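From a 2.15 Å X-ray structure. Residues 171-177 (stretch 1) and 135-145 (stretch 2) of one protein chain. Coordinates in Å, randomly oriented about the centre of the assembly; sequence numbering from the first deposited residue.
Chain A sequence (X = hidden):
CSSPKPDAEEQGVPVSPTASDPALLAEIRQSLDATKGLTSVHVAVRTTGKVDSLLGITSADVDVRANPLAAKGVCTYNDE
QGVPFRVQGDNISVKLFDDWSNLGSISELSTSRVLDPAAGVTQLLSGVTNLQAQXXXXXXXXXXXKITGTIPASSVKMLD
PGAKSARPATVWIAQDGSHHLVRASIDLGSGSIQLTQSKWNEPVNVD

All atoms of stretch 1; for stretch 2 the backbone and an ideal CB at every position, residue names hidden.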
# COMPACT_ATOMS: atom_id res chain seq x y z
N VAL A 171 2.52 -6.97 -8.37
CA VAL A 171 2.14 -7.57 -7.10
C VAL A 171 2.89 -8.88 -6.93
O VAL A 171 3.19 -9.57 -7.91
CB VAL A 171 0.61 -7.84 -6.97
CG1 VAL A 171 -0.18 -6.53 -7.05
CG2 VAL A 171 0.12 -8.84 -8.02
N TRP A 172 3.20 -9.21 -5.67
CA TRP A 172 3.85 -10.46 -5.32
C TRP A 172 2.97 -11.19 -4.32
O TRP A 172 2.72 -10.69 -3.21
CB TRP A 172 5.20 -10.17 -4.68
CG TRP A 172 6.27 -9.69 -5.63
CD1 TRP A 172 7.22 -10.45 -6.24
CD2 TRP A 172 6.53 -8.33 -6.03
NE1 TRP A 172 8.05 -9.67 -7.00
CE2 TRP A 172 7.65 -8.37 -6.90
CE3 TRP A 172 5.93 -7.10 -5.76
CZ2 TRP A 172 8.18 -7.21 -7.49
CZ3 TRP A 172 6.46 -5.95 -6.34
CH2 TRP A 172 7.56 -6.02 -7.20
N ILE A 173 2.50 -12.37 -4.72
CA ILE A 173 1.47 -13.09 -4.00
C ILE A 173 2.03 -14.39 -3.48
O ILE A 173 2.52 -15.21 -4.26
CB ILE A 173 0.24 -13.38 -4.90
CG1 ILE A 173 -0.38 -12.06 -5.39
CG2 ILE A 173 -0.82 -14.20 -4.15
CD1 ILE A 173 -1.29 -12.22 -6.57
N ALA A 174 1.94 -14.59 -2.16
CA ALA A 174 2.51 -15.76 -1.51
C ALA A 174 1.99 -17.04 -2.15
O ALA A 174 0.82 -17.12 -2.55
CB ALA A 174 2.17 -15.76 -0.02
N GLN A 175 2.88 -18.03 -2.25
CA GLN A 175 2.51 -19.35 -2.78
C GLN A 175 2.31 -20.39 -1.68
O GLN A 175 2.23 -21.57 -1.95
CB GLN A 175 3.59 -19.84 -3.75
CG GLN A 175 3.77 -18.94 -4.96
CD GLN A 175 5.03 -19.25 -5.74
OE1 GLN A 175 5.90 -20.00 -5.27
NE2 GLN A 175 5.14 -18.68 -6.94
N ASP A 176 2.21 -19.94 -0.43
CA ASP A 176 2.19 -20.85 0.72
C ASP A 176 0.80 -21.29 1.17
O ASP A 176 0.66 -21.95 2.22
CB ASP A 176 2.99 -20.24 1.89
CG ASP A 176 2.53 -18.84 2.29
OD1 ASP A 176 1.42 -18.40 1.92
OD2 ASP A 176 3.31 -18.16 2.98
N GLY A 177 -0.23 -20.96 0.39
CA GLY A 177 -1.62 -21.25 0.77
C GLY A 177 -2.37 -20.03 1.30
O GLY A 177 -3.60 -19.99 1.29
N UNK A 135 6.72 -15.16 -13.00
CA UNK A 135 7.38 -16.25 -12.32
C UNK A 135 7.50 -16.03 -10.83
O UNK A 135 6.80 -15.20 -10.25
CB UNK A 135 8.77 -16.47 -12.92
N UNK A 136 8.41 -16.78 -10.22
CA UNK A 136 8.52 -16.87 -8.78
C UNK A 136 9.71 -16.04 -8.30
O UNK A 136 10.78 -16.06 -8.90
CB UNK A 136 8.66 -18.33 -8.34
N UNK A 137 9.48 -15.27 -7.23
CA UNK A 137 10.50 -14.49 -6.56
C UNK A 137 10.34 -14.64 -5.04
O UNK A 137 9.21 -14.65 -4.52
CB UNK A 137 10.42 -13.02 -6.98
N UNK A 138 11.46 -14.78 -4.33
CA UNK A 138 11.46 -14.92 -2.88
C UNK A 138 11.62 -13.54 -2.25
O UNK A 138 12.53 -12.80 -2.60
CB UNK A 138 12.57 -15.86 -2.42
N UNK A 139 10.69 -13.20 -1.36
CA UNK A 139 10.74 -11.95 -0.61
C UNK A 139 10.60 -12.29 0.86
O UNK A 139 9.60 -12.91 1.24
CB UNK A 139 9.65 -10.97 -1.06
N UNK A 140 11.57 -11.88 1.68
CA UNK A 140 11.55 -12.15 3.12
C UNK A 140 11.36 -13.64 3.41
O UNK A 140 10.59 -14.02 4.30
CB UNK A 140 10.44 -11.34 3.79
N UNK A 141 12.03 -14.49 2.65
CA UNK A 141 11.91 -15.93 2.85
C UNK A 141 10.62 -16.57 2.35
O UNK A 141 10.45 -17.78 2.51
CB UNK A 141 12.05 -16.23 4.34
N UNK A 142 9.74 -15.78 1.73
CA UNK A 142 8.47 -16.29 1.18
C UNK A 142 8.54 -16.36 -0.34
O UNK A 142 8.93 -15.38 -1.00
CB UNK A 142 7.30 -15.41 1.61
N UNK A 143 8.18 -17.53 -0.89
CA UNK A 143 8.03 -17.71 -2.33
C UNK A 143 6.74 -17.06 -2.81
O UNK A 143 5.65 -17.36 -2.30
CB UNK A 143 8.05 -19.20 -2.69
N UNK A 144 6.86 -16.16 -3.78
CA UNK A 144 5.73 -15.39 -4.26
C UNK A 144 5.62 -15.45 -5.77
O UNK A 144 6.62 -15.60 -6.46
CB UNK A 144 5.84 -13.94 -3.80
N UNK A 145 4.40 -15.33 -6.27
CA UNK A 145 4.13 -15.21 -7.69
C UNK A 145 4.18 -13.73 -8.02
O UNK A 145 3.45 -12.93 -7.40
CB UNK A 145 2.78 -15.83 -8.07

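At position 135 the ideal CB points away from stretch 1, with nothing of that stretch within 5.5 Å. Phi is 100°, which favours glycine. The residue is G135.

Position 136 points sideways. Its ideal CB lies 3.8 Å from Q175 NE2, an amide donor. A short side chain with an acceptor would suit: serine, threonine, aspartate or asparagine. It is T136, and Q175 NE2 donates to T136 OG1 at 2.9 Å, nearly linear.

Position 137 points toward stretch 1, with the ideal CB 4.1 Å from W172 NE1. The indole N-H calls for an acceptor, and a longer chain such as glutamate or glutamine could reach along the ring edge. It is E137. W172 NE1 donates to E137 OE1 at 3.1 Å, close to the ring plane.

Position 138 points away and leaves the choice open. It is V138, without contact to stretch 1.

Position 139 points toward stretch 1, but its ideal CB has nothing within 5.5 Å. A long apolar chain could cross the gap to the indole: leucine, isoleucine or methionine. It is I139. With chi1 m and chi2 t, I139 CD1 lies over one ring face, 3.5 Å from W172 CG, in a CH-pi contact.

Positions 140 and 141 are the middle of a type I' turn, out of reach of stretch 1. Both have positive phi, 53° and 76°. Asparagine, aspartate or glycine suits the first, glycine the second. They are D140 and G141.

Position 142 points toward stretch 1, its ideal CB 5.4 Å from A174 CB and 5.0 Å from D176 OD2. A branched apolar chain could cover the alanine; a polar one could address the carboxylate. It is I142, whose CG2 packs 3.9 Å from A174 CB.

Position 143 points sideways, its ideal CB 3.4 Å from Q175 OE1. A small residue, perhaps polar, would suit. It is S143. Q175 N donates to S143 O at 2.9 Å.

Position 144 pairs with A174, both side chains on one face. Its ideal CB is 3.9 Å from W172 CB, so a compact residue such as valine, threonine or serine suits. It is T144. T144 OG1 sits 3.3 Å from W172 CD1 at the ring edge and donates to E137 O at 2.7 Å.

Position 145 pairs with I173 on the other face. Its N donates to I173 O at 2.8 Å and its O accepts from I173 N at 2.9 Å. Q175 NE2 lies 3.9 Å from the ideal CB, so a short acceptor is favoured. In T145, OG1 accepts from Q175 NE2 at 3.0 Å.

Stretch 2, residues 135-145: GTEVIDGISTT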
# COMPACT_ATOMS: atom_id res chain seq x y z
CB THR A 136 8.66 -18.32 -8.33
OG1 THR A 136 7.46 -19.04 -8.66
CG2 THR A 136 8.90 -18.43 -6.83
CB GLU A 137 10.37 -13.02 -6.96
CG GLU A 137 11.43 -12.09 -6.36
CD GLU A 137 11.28 -10.65 -6.81
OE1 GLU A 137 10.89 -10.42 -7.98
OE2 GLU A 137 11.55 -9.74 -5.99
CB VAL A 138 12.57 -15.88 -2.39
CG1 VAL A 138 12.50 -16.05 -0.86
CG2 VAL A 138 12.45 -17.24 -3.07
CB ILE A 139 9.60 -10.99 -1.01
CG1 ILE A 139 9.75 -10.54 -2.46
CG2 ILE A 139 9.58 -9.77 -0.09
CD1 ILE A 139 8.53 -9.85 -2.99
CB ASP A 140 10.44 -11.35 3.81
CG ASP A 140 10.66 -9.85 3.75
OD1 ASP A 140 11.83 -9.42 3.80
OD2 ASP A 140 9.65 -9.11 3.67
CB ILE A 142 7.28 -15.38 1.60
CG1 ILE A 142 7.20 -15.26 3.12
CG2 ILE A 142 5.94 -15.92 1.07
CD1 ILE A 142 6.42 -14.01 3.57
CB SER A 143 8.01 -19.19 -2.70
OG SER A 143 9.23 -19.83 -2.33
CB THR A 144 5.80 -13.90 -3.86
OG1 THR A 144 6.88 -13.26 -4.54
CG2 THR A 144 5.97 -13.72 -2.36
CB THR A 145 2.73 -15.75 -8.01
OG1 THR A 145 2.62 -17.12 -7.59
CG2 THR A 145 2.43 -15.65 -9.48
O HOH W 1 0.53 -17.25 -5.78
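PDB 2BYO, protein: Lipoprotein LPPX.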